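Local coordinates for protein carbonic anhydrase (Neosartorya fumigata, PDB 6LAC) that probably catalyses the reversible hydration of carbon dioxide to hydrogencarbonate, as a zinc-dependent beta-class carbonic anhydrase, at residues A[81-91]-A[160-170]. The protein carries 1 engineered substitution. Residues are numbered along the deposited sequence; the frame is centred on the assembly and turned at random.
Sequences IRNIVICGHYG and QLNIWGMVYDK. With ZN (zinc ion), chain C.
Chi1 of Val167 (-174°) puts CG1 opposite the backbone N, and chi1 of Tyr90 (-60°) sets CG opposite its carbonyl carbon. These torsions set the methyl over the centre of the ring, a CH-pi contact of 3.5 Å from CG1 to the Tyr90 centroid. Asp169 CB lies at the edge of the same ring. At the other end, Trp164 NE1 donates to Asn83 OD1 at 2.9 Å. The bond is almost straight (177°), and OD1 lies in the indole plane. Between these ends, Met166 CE and Cys87 SG touch at 3.6 Å, and Met166 CG packs on Val85 CG1. The backbones of 83-89 and 162-169 pair as parallel strands, with eight hydrogen bonds running from Asn162 N-Arg82 O (2.9 Å) to Tyr90 N-Tyr168 O (3.0 Å). A water links Arg82 NH2 to the carbonyls of Ile81 and Gln160. Another joins His89 ND1 to Lys170 NZ. His89 NE2 binds the zinc ion at 2.1 Å, and Cys34, Asp36 and Cys92 complete the site. His89 is the one ligand the pair supplies. Tyr90 OH is hydrogen-bonded to Glu136 OE2. Asp169 OD2 forms a salt bridge with Arg132, while OD1 accepts from the backbone N of Ala171. The pair lies in the middle of the mixed sheet, between strands 29-34 and 174-178, with helix 127-148 packed on the face of Ile84, Ile86, Ile163 and Val167.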
loop_
_atom_site.group_PDB
_atom_site.type_symbol
_atom_site.label_atom_id
_atom_site.label_comp_id
_atom_site.label_asym_id
_atom_site.label_seq_id
_atom_site.Cartn_x
_atom_site.Cartn_y
_atom_site.Cartn_z
ATOM N N ILE A 81 -12.053 12.117 -4.103
ATOM C CA ILE A 81 -11.594 12.198 -2.698
ATOM C C ILE A 81 -11.208 13.634 -2.390
ATOM O O ILE A 81 -10.424 14.218 -3.160
ATOM C CB ILE A 81 -10.466 11.172 -2.480
ATOM C CG1 ILE A 81 -11.094 9.787 -2.431
ATOM C CG2 ILE A 81 -9.674 11.432 -1.215
ATOM C CD1 ILE A 81 -10.156 8.592 -2.352
ATOM N N ARG A 82 -11.628 14.076 -1.208
ATOM C CA ARG A 82 -11.394 15.452 -0.745
ATOM C C ARG A 82 -10.449 15.559 0.434
ATOM O O ARG A 82 -10.068 16.672 0.832
ATOM C CB ARG A 82 -12.694 16.138 -0.333
ATOM C CG ARG A 82 -13.781 16.093 -1.395
ATOM C CD ARG A 82 -13.299 16.521 -2.732
ATOM N NE ARG A 82 -14.439 17.093 -3.446
ATOM C CZ ARG A 82 -14.460 17.342 -4.738
ATOM N NH1 ARG A 82 -15.540 17.885 -5.273
ATOM N NH2 ARG A 82 -13.411 17.064 -5.486
ATOM N N ASN A 83 -9.971 14.399 0.914
ATOM C CA ASN A 83 -9.044 14.350 2.058
ATOM C C ASN A 83 -7.984 13.276 1.787
ATOM O O ASN A 83 -8.344 12.150 1.418
ATOM C CB ASN A 83 -9.741 14.054 3.374
ATOM C CG ASN A 83 -10.606 15.216 3.864
ATOM O OD1 ASN A 83 -10.057 16.168 4.406
ATOM N ND2 ASN A 83 -11.907 15.107 3.588
ATOM N N ILE A 84 -6.760 13.644 2.073
ATOM C CA ILE A 84 -5.578 12.745 1.974
ATOM C C ILE A 84 -4.920 12.769 3.343
ATOM O O ILE A 84 -4.719 13.891 3.857
ATOM C CB ILE A 84 -4.602 13.199 0.902
ATOM C CG1 ILE A 84 -5.275 13.182 -0.467
ATOM C CG2 ILE A 84 -3.344 12.300 0.922
ATOM C CD1 ILE A 84 -4.462 13.768 -1.607
ATOM N N VAL A 85 -4.602 11.631 3.925
ATOM C CA VAL A 85 -3.811 11.576 5.163
ATOM C C VAL A 85 -2.483 10.943 4.817
ATOM O O VAL A 85 -2.513 9.818 4.238
ATOM C CB VAL A 85 -4.562 10.793 6.243
ATOM C CG1 VAL A 85 -3.692 10.730 7.499
ATOM C CG2 VAL A 85 -5.892 11.419 6.573
ATOM N N ILE A 86 -1.370 11.538 5.175
ATOM C CA ILE A 86 -0.050 10.867 5.161
ATOM C C ILE A 86 0.258 10.470 6.587
ATOM O O ILE A 86 0.356 11.349 7.455
ATOM C CB ILE A 86 1.035 11.739 4.544
ATOM C CG1 ILE A 86 0.596 12.156 3.142
ATOM C CG2 ILE A 86 2.390 11.022 4.562
ATOM C CD1 ILE A 86 1.604 12.947 2.372
ATOM N N CYS A 87 0.279 9.179 6.839
ATOM C CA CYS A 87 0.494 8.636 8.182
ATOM C C CYS A 87 1.874 8.012 8.264
ATOM O O CYS A 87 2.125 6.991 7.587
ATOM C CB CYS A 87 -0.533 7.603 8.502
ATOM S SG CYS A 87 -0.495 7.089 10.242
ATOM N N GLY A 88 2.783 8.552 9.053
ATOM C CA GLY A 88 4.025 7.882 9.430
ATOM C C GLY A 88 3.849 7.091 10.682
ATOM O O GLY A 88 2.749 7.050 11.254
ATOM N N HIS A 89 4.918 6.394 11.080
ATOM C CA HIS A 89 4.782 5.556 12.284
ATOM C C HIS A 89 6.122 5.428 12.989
ATOM O O HIS A 89 7.133 5.181 12.384
ATOM C CB HIS A 89 4.163 4.188 11.921
ATOM C CG HIS A 89 5.057 3.378 11.093
ATOM N ND1 HIS A 89 5.813 2.314 11.608
ATOM C CD2 HIS A 89 5.490 3.557 9.842
ATOM C CE1 HIS A 89 6.590 1.866 10.666
ATOM N NE2 HIS A 89 6.412 2.591 9.568
ATOM N N TYR A 90 6.021 5.590 14.300
ATOM C CA TYR A 90 7.230 5.375 15.121
ATOM C C TYR A 90 7.730 3.931 15.002
ATOM O O TYR A 90 6.929 3.002 15.013
ATOM C CB TYR A 90 7.002 5.821 16.555
ATOM C CG TYR A 90 6.644 7.288 16.693
ATOM C CD1 TYR A 90 7.508 8.294 16.285
ATOM C CD2 TYR A 90 5.462 7.666 17.284
ATOM C CE1 TYR A 90 7.167 9.637 16.401
ATOM C CE2 TYR A 90 5.096 8.998 17.410
ATOM C CZ TYR A 90 5.964 9.977 16.999
ATOM O OH TYR A 90 5.567 11.289 17.188
ATOM N N GLY A 91 9.046 3.802 14.955
ATOM C CA GLY A 91 9.709 2.505 14.787
ATOM C C GLY A 91 9.969 2.131 13.358
ATOM O O GLY A 91 10.482 1.028 13.091
ATOM N N GLN A 160 -11.120 22.157 -2.680
ATOM C CA GLN A 160 -11.652 20.790 -2.867
ATOM C C GLN A 160 -10.704 19.720 -2.322
ATOM O O GLN A 160 -10.891 18.517 -2.693
ATOM C CB GLN A 160 -11.953 20.542 -4.341
ATOM C CG GLN A 160 -13.094 21.428 -4.820
ATOM C CD GLN A 160 -13.542 21.202 -6.236
ATOM O OE1 GLN A 160 -12.758 20.828 -7.101
ATOM N NE2 GLN A 160 -14.790 21.552 -6.479
ATOM N N LEU A 161 -9.705 20.067 -1.571
ATOM C CA LEU A 161 -8.759 19.036 -1.081
ATOM C C LEU A 161 -8.119 19.544 0.171
ATOM O O LEU A 161 -7.744 20.743 0.246
ATOM C CB LEU A 161 -7.705 18.804 -2.130
ATOM C CG LEU A 161 -6.645 17.751 -1.774
ATOM C CD1 LEU A 161 -7.239 16.376 -1.562
ATOM C CD2 LEU A 161 -5.581 17.700 -2.839
ATOM N N ASN A 162 -7.972 18.686 1.166
ATOM C CA ASN A 162 -7.091 18.906 2.313
ATOM C C ASN A 162 -6.132 17.723 2.429
ATOM O O ASN A 162 -6.609 16.595 2.248
ATOM C CB ASN A 162 -7.896 19.092 3.593
ATOM C CG ASN A 162 -8.561 20.467 3.698
ATOM O OD1 ASN A 162 -7.886 21.472 3.654
ATOM N ND2 ASN A 162 -9.849 20.449 3.827
ATOM N N ILE A 163 -4.904 18.036 2.771
ATOM C CA ILE A 163 -3.861 16.997 3.019
ATOM C C ILE A 163 -3.443 17.126 4.465
ATOM O O ILE A 163 -3.135 18.261 4.913
ATOM C CB ILE A 163 -2.693 17.128 2.054
ATOM C CG1 ILE A 163 -3.172 17.143 0.599
ATOM C CG2 ILE A 163 -1.692 15.989 2.293
ATOM C CD1 ILE A 163 -2.080 17.221 -0.447
ATOM N N TRP A 164 -3.423 16.033 5.205
ATOM C CA TRP A 164 -3.223 16.009 6.661
ATOM C C TRP A 164 -1.989 15.151 6.930
ATOM O O TRP A 164 -1.780 14.134 6.217
ATOM C CB TRP A 164 -4.434 15.451 7.368
ATOM C CG TRP A 164 -5.721 16.120 6.984
ATOM C CD1 TRP A 164 -6.626 15.656 6.099
ATOM C CD2 TRP A 164 -6.199 17.393 7.470
ATOM N NE1 TRP A 164 -7.688 16.514 6.028
ATOM C CE2 TRP A 164 -7.428 17.606 6.810
ATOM C CE3 TRP A 164 -5.676 18.388 8.313
ATOM C CZ2 TRP A 164 -8.202 18.758 7.043
ATOM C CZ3 TRP A 164 -6.448 19.520 8.533
ATOM C CH2 TRP A 164 -7.679 19.689 7.900
ATOM N N GLY A 165 -1.194 15.458 7.921
ATOM C CA GLY A 165 -0.116 14.586 8.398
ATOM C C GLY A 165 -0.429 14.041 9.753
ATOM O O GLY A 165 -0.919 14.785 10.639
ATOM N N MET A 166 -0.111 12.777 9.968
ATOM C CA MET A 166 -0.154 12.252 11.336
ATOM C C MET A 166 0.939 11.229 11.519
ATOM O O MET A 166 1.563 10.785 10.548
ATOM C CB MET A 166 -1.496 11.669 11.660
ATOM C CG MET A 166 -1.827 10.546 10.814
ATOM S SD MET A 166 -3.227 9.561 11.431
ATOM C CE MET A 166 -2.518 8.674 12.822
ATOM N N VAL A 167 1.194 10.892 12.776
ATOM C CA VAL A 167 2.091 9.766 13.138
ATOM C C VAL A 167 1.388 8.823 14.076
ATOM O O VAL A 167 0.713 9.264 15.021
ATOM C CB VAL A 167 3.383 10.264 13.753
ATOM C CG1 VAL A 167 4.338 9.126 13.967
ATOM C CG2 VAL A 167 4.001 11.374 12.972
ATOM N N TYR A 168 1.497 7.550 13.791
ATOM C CA TYR A 168 0.915 6.483 14.596
ATOM C C TYR A 168 1.983 5.911 15.512
ATOM O O TYR A 168 3.087 5.614 15.094
ATOM C CB TYR A 168 0.385 5.424 13.663
ATOM C CG TYR A 168 0.107 4.100 14.293
ATOM C CD1 TYR A 168 -0.832 3.947 15.282
ATOM C CD2 TYR A 168 0.757 2.959 13.831
ATOM C CE1 TYR A 168 -1.062 2.690 15.871
ATOM C CE2 TYR A 168 0.511 1.699 14.349
ATOM C CZ TYR A 168 -0.387 1.588 15.392
ATOM O OH TYR A 168 -0.648 0.322 15.915
ATOM N N ASP A 169 1.597 5.756 16.782
ATOM C CA ASP A 169 2.481 5.159 17.820
ATOM C C ASP A 169 1.896 3.828 18.297
ATOM O O ASP A 169 0.859 3.851 19.003
ATOM C CB ASP A 169 2.574 6.143 18.988
ATOM C CG ASP A 169 3.608 5.753 20.024
ATOM O OD1 ASP A 169 3.787 4.535 20.235
ATOM O OD2 ASP A 169 4.239 6.688 20.572
ATOM N N LYS A 170 2.496 2.715 17.882
ATOM C CA LYS A 170 1.950 1.376 18.195
ATOM C C LYS A 170 2.133 1.088 19.696
ATOM O O LYS A 170 1.513 0.138 20.131
ATOM C CB LYS A 170 2.544 0.307 17.289
ATOM C CG LYS A 170 4.023 0.078 17.440
ATOM C CD LYS A 170 4.517 -1.037 16.570
ATOM C CE LYS A 170 6.023 -1.188 16.533
ATOM N NZ LYS A 170 6.711 -0.057 15.880
HETATM ZN ZN ZN C . 7.758 2.474 8.012
HETATM O O HOH W 1 -10.580 16.676 -4.537
HETATM O O HOH W 2 -11.698 18.545 2.026
HETATM O O HOH W 3 4.641 0.861 13.762
HETATM O O HOH W 4 4.247 2.944 15.518
#